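Local coordinates for protein phosphoribosylformylglycinamidine cyclo-ligase (Thermus thermophilus HB8, PDB 5AVM) that probably catalyses the ATP-dependent ring closure of formylglycinamidine ribonucleotide to 5-aminoimidazole ribonucleotide in de novo purine biosynthesis, at residues B[181-185]-B[273-277]; B[205-209]-B[278-282]; B[178-182]-B[316-320]; B[238-244]-B[299-305]. All blocks are in the same frame, centred on the assembly; numbering follows the deposited sequence.

Interaction 1 (B[181-185]-B[273-277])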
# COMPACT_ATOMS: atom_id res chain seq x y z
N PRO B 181 -8.83 -25.71 -4.17
CA PRO B 181 -10.04 -25.10 -4.73
C PRO B 181 -10.36 -23.65 -4.41
O PRO B 181 -10.37 -23.24 -3.25
CB PRO B 181 -11.14 -26.05 -4.25
CG PRO B 181 -10.63 -26.48 -2.91
CD PRO B 181 -9.17 -26.77 -3.21
N SER B 182 -10.63 -22.88 -5.46
CA SER B 182 -10.98 -21.47 -5.31
C SER B 182 -12.45 -21.43 -4.93
O SER B 182 -13.18 -22.40 -5.14
CB SER B 182 -10.75 -20.72 -6.63
OG SER B 182 -11.73 -21.04 -7.59
N SER B 183 -12.89 -20.30 -4.37
CA SER B 183 -14.27 -20.13 -3.92
C SER B 183 -15.11 -19.39 -4.95
O SER B 183 -16.26 -19.02 -4.69
CB SER B 183 -14.30 -19.33 -2.63
OG SER B 183 -13.97 -17.98 -2.91
N GLY B 184 -14.54 -19.18 -6.12
CA GLY B 184 -15.26 -18.46 -7.16
C GLY B 184 -14.26 -17.59 -7.88
O GLY B 184 -13.08 -17.96 -7.95
N PRO B 185 -14.67 -16.43 -8.40
CA PRO B 185 -13.71 -15.58 -9.11
C PRO B 185 -12.61 -15.01 -8.22
O PRO B 185 -11.58 -14.54 -8.70
CB PRO B 185 -14.60 -14.50 -9.72
CG PRO B 185 -15.96 -15.17 -9.83
CD PRO B 185 -16.04 -15.91 -8.52
N PRO B 273 -15.78 -23.97 -10.33
CA PRO B 273 -17.00 -23.33 -9.83
C PRO B 273 -17.97 -23.17 -11.01
O PRO B 273 -17.54 -22.91 -12.13
CB PRO B 273 -16.48 -21.99 -9.32
CG PRO B 273 -15.15 -22.36 -8.77
CD PRO B 273 -14.59 -23.27 -9.84
N PRO B 274 -19.28 -23.34 -10.76
CA PRO B 274 -20.29 -23.22 -11.82
C PRO B 274 -20.47 -21.81 -12.38
O PRO B 274 -20.95 -21.64 -13.51
CB PRO B 274 -21.55 -23.72 -11.13
CG PRO B 274 -21.36 -23.22 -9.72
CD PRO B 274 -19.91 -23.58 -9.45
N VAL B 275 -20.09 -20.81 -11.59
CA VAL B 275 -20.21 -19.41 -12.01
C VAL B 275 -19.34 -19.07 -13.21
O VAL B 275 -19.66 -18.15 -13.94
CB VAL B 275 -19.85 -18.45 -10.86
CG1 VAL B 275 -18.35 -18.46 -10.63
CG2 VAL B 275 -20.34 -17.06 -11.19
N PHE B 276 -18.25 -19.82 -13.41
CA PHE B 276 -17.36 -19.56 -14.54
C PHE B 276 -17.94 -19.87 -15.92
O PHE B 276 -18.09 -18.96 -16.74
CB PHE B 276 -16.04 -20.32 -14.36
CG PHE B 276 -15.17 -19.77 -13.26
CD1 PHE B 276 -14.78 -18.44 -13.27
CD2 PHE B 276 -14.76 -20.59 -12.21
CE1 PHE B 276 -13.99 -17.92 -12.24
CE2 PHE B 276 -13.97 -20.08 -11.18
CZ PHE B 276 -13.58 -18.75 -11.19
N PRO B 277 -18.27 -21.14 -16.19
CA PRO B 277 -18.84 -21.45 -17.51
C PRO B 277 -20.12 -20.67 -17.78
O PRO B 277 -20.49 -20.45 -18.93
CB PRO B 277 -19.06 -22.96 -17.44
CG PRO B 277 -19.31 -23.20 -15.98
CD PRO B 277 -18.27 -22.34 -15.33
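Packing of carbon against carbon and against backbone holds the loop 181-185, which leaves the interior sheet strand 176-181 of the C-terminal domain, to the segment 273-277 leading into helix 275-283. Two apolar pairs centre on P185: its CD lies 4.0 Å from V275 CG1, and its CG lies 4.2 Å from F276 CE1. The F276 side chain (chi1 m) reaches back to the loop although its CA-to-CB bond points sideways.

A second group of contacts sets polar atoms against carbon. G184 O is 3.4 Å from F276 CZ, and P185 N is 3.8 Å from the same CZ, both oblique to the ring. S182 OG sits at the ring's edge, 4.3 Å from F276 CE2, and also 3.9 Å from P273 CG, while P273 CG lies 4.2 Å from G184 N. At phi/psi of 142/-149°, G184 has a conformation that a CB would obstruct, since it would collide with P185 CD and crowd the preceding carbonyl.

S182 OG, G184 O and S183 OG find partners outside the two segments: N295 bonds S182 OG through its OD1 and G184 O through its ND2, and S183 OG bonds P220 O. The contact itself, burying 203 Å² in total, is therefore van der Waals in character: proline rings, F276 and V275 supply its surface, and polar anchoring of the loop falls to residues such as N295.

Interaction 2 (B[205-209]-B[278-282])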
# COMPACT_ATOMS: atom_id res chain seq x y z
N PRO B 205 -32.06 -15.63 -8.27
CA PRO B 205 -31.52 -16.99 -8.23
C PRO B 205 -31.17 -17.53 -9.62
O PRO B 205 -31.85 -17.23 -10.60
CB PRO B 205 -32.64 -17.79 -7.56
CG PRO B 205 -33.30 -16.77 -6.68
CD PRO B 205 -33.36 -15.56 -7.58
N VAL B 206 -30.11 -18.32 -9.70
CA VAL B 206 -29.68 -18.90 -10.97
C VAL B 206 -29.81 -20.42 -10.87
O VAL B 206 -29.45 -21.01 -9.84
CB VAL B 206 -28.22 -18.53 -11.30
CG1 VAL B 206 -27.82 -19.13 -12.63
CG2 VAL B 206 -28.07 -17.02 -11.35
N PRO B 207 -30.32 -21.08 -11.92
CA PRO B 207 -30.45 -22.54 -11.86
C PRO B 207 -29.13 -23.24 -11.57
O PRO B 207 -28.89 -23.70 -10.45
CB PRO B 207 -31.01 -22.90 -13.23
CG PRO B 207 -30.46 -21.82 -14.11
CD PRO B 207 -30.69 -20.59 -13.26
N GLU B 208 -28.28 -23.31 -12.59
CA GLU B 208 -26.99 -23.98 -12.50
C GLU B 208 -26.00 -23.55 -11.41
O GLU B 208 -24.95 -24.16 -11.27
CB GLU B 208 -26.29 -23.90 -13.86
CG GLU B 208 -26.13 -22.50 -14.42
CD GLU B 208 -25.72 -22.51 -15.88
OE1 GLU B 208 -24.60 -22.98 -16.19
OE2 GLU B 208 -26.52 -22.05 -16.72
N LEU B 209 -26.34 -22.52 -10.63
CA LEU B 209 -25.44 -22.04 -9.58
C LEU B 209 -25.79 -22.54 -8.18
O LEU B 209 -24.90 -22.87 -7.40
CB LEU B 209 -25.39 -20.51 -9.55
CG LEU B 209 -25.03 -19.77 -10.85
CD1 LEU B 209 -24.87 -18.28 -10.55
CD2 LEU B 209 -23.75 -20.33 -11.44
N TYR B 278 -20.77 -20.26 -16.70
CA TYR B 278 -22.00 -19.48 -16.79
C TYR B 278 -21.64 -18.10 -17.36
O TYR B 278 -22.24 -17.64 -18.33
CB TYR B 278 -22.63 -19.32 -15.41
CG TYR B 278 -23.88 -18.48 -15.44
CD1 TYR B 278 -25.01 -18.89 -16.15
CD2 TYR B 278 -23.91 -17.23 -14.82
CE1 TYR B 278 -26.13 -18.09 -16.24
CE2 TYR B 278 -25.04 -16.41 -14.91
CZ TYR B 278 -26.14 -16.85 -15.62
OH TYR B 278 -27.24 -16.04 -15.73
N LEU B 279 -20.66 -17.45 -16.74
CA LEU B 279 -20.22 -16.14 -17.20
C LEU B 279 -19.77 -16.31 -18.65
O LEU B 279 -20.17 -15.56 -19.53
CB LEU B 279 -19.04 -15.66 -16.34
CG LEU B 279 -19.34 -15.47 -14.85
CD1 LEU B 279 -18.05 -15.22 -14.10
CD2 LEU B 279 -20.32 -14.33 -14.68
N GLN B 280 -18.92 -17.31 -18.86
CA GLN B 280 -18.40 -17.63 -20.18
C GLN B 280 -19.51 -17.66 -21.22
O GLN B 280 -19.44 -16.98 -22.25
CB GLN B 280 -17.69 -18.98 -20.11
CG GLN B 280 -17.26 -19.59 -21.42
CD GLN B 280 -16.52 -20.90 -21.21
OE1 GLN B 280 -16.90 -21.70 -20.35
NE2 GLN B 280 -15.48 -21.13 -21.99
N ARG B 281 -20.55 -18.46 -20.96
CA ARG B 281 -21.68 -18.59 -21.87
C ARG B 281 -22.42 -17.27 -22.06
O ARG B 281 -22.73 -16.88 -23.19
CB ARG B 281 -22.66 -19.64 -21.34
CG ARG B 281 -22.72 -20.94 -22.13
CD ARG B 281 -23.81 -21.84 -21.56
NE ARG B 281 -25.08 -21.13 -21.48
CZ ARG B 281 -25.90 -21.17 -20.43
NH1 ARG B 281 -25.58 -21.90 -19.36
NH2 ARG B 281 -27.03 -20.46 -20.44
N LEU B 282 -22.72 -16.59 -20.95
CA LEU B 282 -23.45 -15.31 -20.98
C LEU B 282 -22.67 -14.26 -21.75
O LEU B 282 -23.24 -13.52 -22.56
CB LEU B 282 -23.70 -14.82 -19.55
CG LEU B 282 -24.49 -13.52 -19.38
CD1 LEU B 282 -25.93 -13.73 -19.81
CD2 LEU B 282 -24.44 -13.09 -17.92
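Y278 is the centrepiece of this loop-to-helix contact on the surface of the C-terminal domain. Its chi1 is t, which extends the ring from helix 275-283 toward the loop 205-209, where three side chains meet it. V206, also with chi1 t, places CG1 over one face of the ring, 4.3 Å from the centroid of Y278 and 19° off the normal, a CH-pi contact. L209, in the mt rotamer, sets CD2 4.2 Å from Y278 CB, near the root of the tyrosine.

E208 takes the p rotamer at chi1 with chi2 t, so its carboxylate comes past the tyrosine: OE2 lies 3.5 Å from Y278 CD1 and accepts a hydrogen bond of 2.8 Å from R281 NH1, part of a salt bridge. R281 bends to meet it, with chi1 between wells at -110° and chi3 p, and the carboxylate oxygen lies near the guanidinium plane. Both arms of this bridge are exposed, and R281 also touches a crystal neighbour.

One helical turn separates Y278 from L282, whose N bonds Y278 O at 2.9 Å. The loop, which runs between helices 190-196 and 213-218, packs on one side of helix 275-283, while L279 and L282 of that helix meet I193 and V196 of helix 190-196.

Interaction 3 (B[178-182]-B[316-320])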
# COMPACT_ATOMS: atom_id res chain seq x y z
N LEU B 178 -0.58 -29.81 -7.28
CA LEU B 178 -1.72 -29.97 -6.39
C LEU B 178 -2.43 -28.62 -6.27
O LEU B 178 -1.85 -27.64 -5.81
CB LEU B 178 -1.23 -30.44 -5.01
CG LEU B 178 -2.19 -31.05 -3.99
CD1 LEU B 178 -1.35 -31.69 -2.90
CD2 LEU B 178 -3.13 -30.00 -3.40
N ALA B 179 -3.68 -28.58 -6.71
CA ALA B 179 -4.44 -27.35 -6.66
C ALA B 179 -5.40 -27.36 -5.49
O ALA B 179 -5.99 -28.38 -5.17
CB ALA B 179 -5.21 -27.16 -7.96
N LEU B 180 -5.52 -26.20 -4.85
CA LEU B 180 -6.44 -26.03 -3.73
C LEU B 180 -7.58 -25.25 -4.38
O LEU B 180 -7.35 -24.26 -5.08
CB LEU B 180 -5.79 -25.22 -2.61
CG LEU B 180 -4.52 -25.85 -2.04
CD1 LEU B 180 -4.07 -25.04 -0.84
CD2 LEU B 180 -4.79 -27.30 -1.65
N PRO B 181 -8.83 -25.71 -4.17
CA PRO B 181 -10.04 -25.10 -4.73
C PRO B 181 -10.36 -23.65 -4.41
O PRO B 181 -10.37 -23.24 -3.25
CB PRO B 181 -11.14 -26.05 -4.25
CG PRO B 181 -10.63 -26.48 -2.91
CD PRO B 181 -9.17 -26.77 -3.21
N SER B 182 -10.63 -22.88 -5.46
CA SER B 182 -10.98 -21.47 -5.31
C SER B 182 -12.45 -21.43 -4.93
O SER B 182 -13.18 -22.40 -5.14
CB SER B 182 -10.75 -20.72 -6.63
OG SER B 182 -11.73 -21.04 -7.59
N VAL B 316 -5.46 -32.31 3.40
CA VAL B 316 -6.16 -31.18 2.82
C VAL B 316 -7.02 -31.50 1.59
O VAL B 316 -6.81 -32.50 0.90
CB VAL B 316 -5.14 -30.07 2.45
CG1 VAL B 316 -4.05 -30.63 1.56
CG2 VAL B 316 -5.84 -28.94 1.74
N GLU B 317 -7.99 -30.62 1.35
CA GLU B 317 -8.91 -30.72 0.22
C GLU B 317 -8.18 -30.25 -1.03
O GLU B 317 -8.14 -29.06 -1.31
CB GLU B 317 -10.13 -29.83 0.50
CG GLU B 317 -11.19 -29.83 -0.58
CD GLU B 317 -12.45 -29.10 -0.13
OE1 GLU B 317 -13.00 -29.49 0.92
OE2 GLU B 317 -12.88 -28.14 -0.81
N GLY B 318 -7.60 -31.18 -1.78
CA GLY B 318 -6.88 -30.81 -2.98
C GLY B 318 -7.14 -31.72 -4.15
O GLY B 318 -7.93 -32.64 -4.06
N PHE B 319 -6.45 -31.46 -5.26
CA PHE B 319 -6.62 -32.26 -6.47
C PHE B 319 -5.32 -32.37 -7.26
O PHE B 319 -4.74 -31.34 -7.64
CB PHE B 319 -7.69 -31.61 -7.36
CG PHE B 319 -9.03 -31.49 -6.70
CD1 PHE B 319 -9.93 -32.55 -6.72
CD2 PHE B 319 -9.39 -30.32 -6.04
CE1 PHE B 319 -11.17 -32.45 -6.10
CE2 PHE B 319 -10.62 -30.20 -5.40
CZ PHE B 319 -11.52 -31.27 -5.43
N LEU B 320 -4.86 -33.59 -7.52
CA LEU B 320 -3.65 -33.77 -8.32
C LEU B 320 -4.12 -33.38 -9.71
O LEU B 320 -5.05 -33.97 -10.24
CB LEU B 320 -3.18 -35.23 -8.30
CG LEU B 320 -1.98 -35.60 -9.19
CD1 LEU B 320 -0.78 -34.75 -8.83
CD2 LEU B 320 -1.65 -37.07 -9.02
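Backbone groups of A179 and F319 pair where strands 176-181 and 319-326 run antiparallel as neighbours in the mixed sheet of the C-terminal domain. A179 N donates to F319 O at 3.1 Å with a nearly straight N-H...O angle of 169°, whereas the return bond from F319 N to A179 O, also 3.1 Å, is bent to 134° and weak. Each acceptor has a CA-H...O contact too: L178 CA lies 3.5 Å from F319 O, and G318 CA 3.4 Å from A179 O. L178 and L320 form the adjacent non-hydrogen-bonded pair. On its other edge, strand 176-181 bonds strand 298-304 through L178 and L180.

Beyond the pair the chains diverge. L180 CD2 meets V316 CG2 at 3.9 Å, and G318 leaves room for L178 CD2, which a CB would strike. P181 O accepts from Y224 OH. Lacking an N-H, P181 ends the pairing: its CD comes within 3.1 Å of E317 O and its CG within 3.5 Å of E317 OE2, approaches without hydrogen bonds, while the F319 ring touches it edge-on.

Interaction 4 (B[238-244]-B[299-305])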
# COMPACT_ATOMS: atom_id res chain seq x y z
N LEU B 238 7.23 -29.25 0.36
CA LEU B 238 6.66 -28.37 -0.67
C LEU B 238 7.83 -27.70 -1.37
O LEU B 238 8.78 -27.28 -0.72
CB LEU B 238 5.78 -27.30 -0.03
CG LEU B 238 4.36 -27.65 0.42
CD1 LEU B 238 3.56 -28.10 -0.79
CD2 LEU B 238 4.37 -28.74 1.47
N HIS B 239 7.77 -27.61 -2.70
CA HIS B 239 8.84 -26.97 -3.46
C HIS B 239 8.51 -25.53 -3.82
O HIS B 239 9.28 -24.61 -3.51
CB HIS B 239 9.12 -27.75 -4.74
CG HIS B 239 9.77 -29.07 -4.51
ND1 HIS B 239 10.22 -29.87 -5.54
CD2 HIS B 239 10.04 -29.74 -3.36
CE1 HIS B 239 10.74 -30.98 -5.03
NE2 HIS B 239 10.65 -30.92 -3.71
N ALA B 240 7.38 -25.34 -4.49
CA ALA B 240 6.95 -24.02 -4.90
C ALA B 240 5.43 -23.94 -4.77
O ALA B 240 4.78 -24.91 -4.39
CB ALA B 240 7.37 -23.73 -6.33
N ALA B 241 4.87 -22.78 -5.08
CA ALA B 241 3.43 -22.60 -5.00
C ALA B 241 3.07 -21.36 -5.78
O ALA B 241 3.87 -20.42 -5.88
CB ALA B 241 2.99 -22.46 -3.54
N ALA B 242 1.87 -21.37 -6.34
CA ALA B 242 1.41 -20.24 -7.12
C ALA B 242 0.02 -19.86 -6.69
O ALA B 242 -0.85 -20.71 -6.56
CB ALA B 242 1.43 -20.58 -8.60
N HIS B 243 -0.17 -18.57 -6.45
CA HIS B 243 -1.48 -18.06 -6.10
C HIS B 243 -1.98 -17.64 -7.47
O HIS B 243 -1.32 -16.86 -8.15
CB HIS B 243 -1.37 -16.85 -5.18
CG HIS B 243 -2.68 -16.39 -4.63
ND1 HIS B 243 -2.90 -15.10 -4.20
CD2 HIS B 243 -3.85 -17.05 -4.43
CE1 HIS B 243 -4.14 -14.99 -3.76
NE2 HIS B 243 -4.74 -16.16 -3.89
N ILE B 244 -3.13 -18.17 -7.89
CA ILE B 244 -3.70 -17.86 -9.20
C ILE B 244 -4.58 -16.62 -9.15
O ILE B 244 -5.78 -16.68 -8.87
CB ILE B 244 -4.51 -19.05 -9.76
CG1 ILE B 244 -3.65 -20.32 -9.71
CG2 ILE B 244 -4.96 -18.77 -11.19
CD1 ILE B 244 -2.24 -20.13 -10.26
N GLY B 299 -7.43 -22.08 -7.06
CA GLY B 299 -7.13 -21.04 -6.09
C GLY B 299 -5.64 -20.91 -5.85
O GLY B 299 -5.11 -19.81 -5.71
N MET B 300 -4.97 -22.05 -5.80
CA MET B 300 -3.52 -22.11 -5.60
C MET B 300 -3.00 -23.41 -6.17
O MET B 300 -3.67 -24.43 -6.08
CB MET B 300 -3.16 -22.04 -4.11
CG MET B 300 -3.06 -20.63 -3.54
SD MET B 300 -1.98 -20.57 -2.11
CE MET B 300 -0.39 -20.72 -2.88
N VAL B 301 -1.82 -23.37 -6.76
CA VAL B 301 -1.22 -24.58 -7.32
C VAL B 301 0.06 -24.86 -6.54
O VAL B 301 0.88 -23.97 -6.33
CB VAL B 301 -0.87 -24.43 -8.82
CG1 VAL B 301 -0.29 -25.74 -9.35
CG2 VAL B 301 -2.11 -24.04 -9.62
N LEU B 302 0.22 -26.10 -6.09
CA LEU B 302 1.39 -26.51 -5.34
C LEU B 302 2.29 -27.42 -6.18
O LEU B 302 1.81 -28.33 -6.87
CB LEU B 302 0.97 -27.24 -4.06
CG LEU B 302 0.61 -26.40 -2.83
CD1 LEU B 302 -0.22 -25.20 -3.20
CD2 LEU B 302 -0.14 -27.27 -1.84
N VAL B 303 3.58 -27.15 -6.14
CA VAL B 303 4.56 -27.95 -6.86
C VAL B 303 5.37 -28.67 -5.79
O VAL B 303 6.05 -28.03 -4.98
CB VAL B 303 5.48 -27.06 -7.71
CG1 VAL B 303 6.31 -27.93 -8.64
CG2 VAL B 303 4.65 -26.07 -8.50
N LEU B 304 5.30 -29.99 -5.78
CA LEU B 304 6.00 -30.79 -4.78
C LEU B 304 6.20 -32.23 -5.27
O LEU B 304 5.56 -32.66 -6.23
CB LEU B 304 5.18 -30.79 -3.48
CG LEU B 304 3.67 -31.07 -3.56
CD1 LEU B 304 3.37 -32.34 -4.32
CD2 LEU B 304 3.11 -31.18 -2.16
N PRO B 305 7.10 -32.99 -4.61
CA PRO B 305 7.36 -34.38 -4.99
C PRO B 305 6.04 -35.16 -5.06
O PRO B 305 5.08 -34.82 -4.37
CB PRO B 305 8.27 -34.87 -3.88
CG PRO B 305 9.08 -33.66 -3.57
CD PRO B 305 8.03 -32.57 -3.54
O HOH W 1 -6.78 -17.79 -6.11
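Alanines, branched aliphatics and M300 fill the middle of this pairing. On one sheet face A241 CB lies 3.9 Å from M300 CE and 4.2 Å from L302 CD1, and M300 and L302 also touch F228 of helix 225-233; on the other, A240 CB and V303 CB are 4.1 Å apart, and I244 CD1 meets V301 CG2 at 4.0 Å. L238 CD1 extends the packing to L304 CD2 (3.4 Å).

Strand 240-243 is an outermost strand of the mixed sheet, antiparallel to residues 300-304 (170° between the segment axes). Reciprocal 2.8 Å hydrogen bonds join A242 N to V301 O and V301 N to A242 O, and V303 N donates to A240 O at 3.1 Å. A classic beta bulge follows: H239 N (2.9 Å) and A240 N (3.0 Å) both donate to V303 O.

P305 CD lies over the face of the H239 ring, 3.5 Å from its centroid, a CH-pi contact; D175 accepts from H239 ND1. At the opposite end, a water donates to G299 O (2.7 Å) and I244 O (3.1 Å), and H243 bonds H221 and D90.

All four contacts fall within the C-terminal AIR synthase-related domain. Interactions 3 and 4, with centres about 10 Å apart, are successive parts of one mixed sheet, in which strand 298-304 lies between 240-243 and 176-181, and 176-181 borders 319-326. Interaction 1 continues from the first segment of interaction 3, sharing P181 and S182, and leads to helix 275-283; interaction 2, about 11 Å away between centres, touches it and uses the next residues of that helix. Interactions 2 and 4 are about 29 Å apart between centres. Along the chain the segments of 1, 2 and 4 alternate pairwise, and the pairing of 176-181 with 319-326 closes a long span containing both the helix contact and the sheet-edge contact.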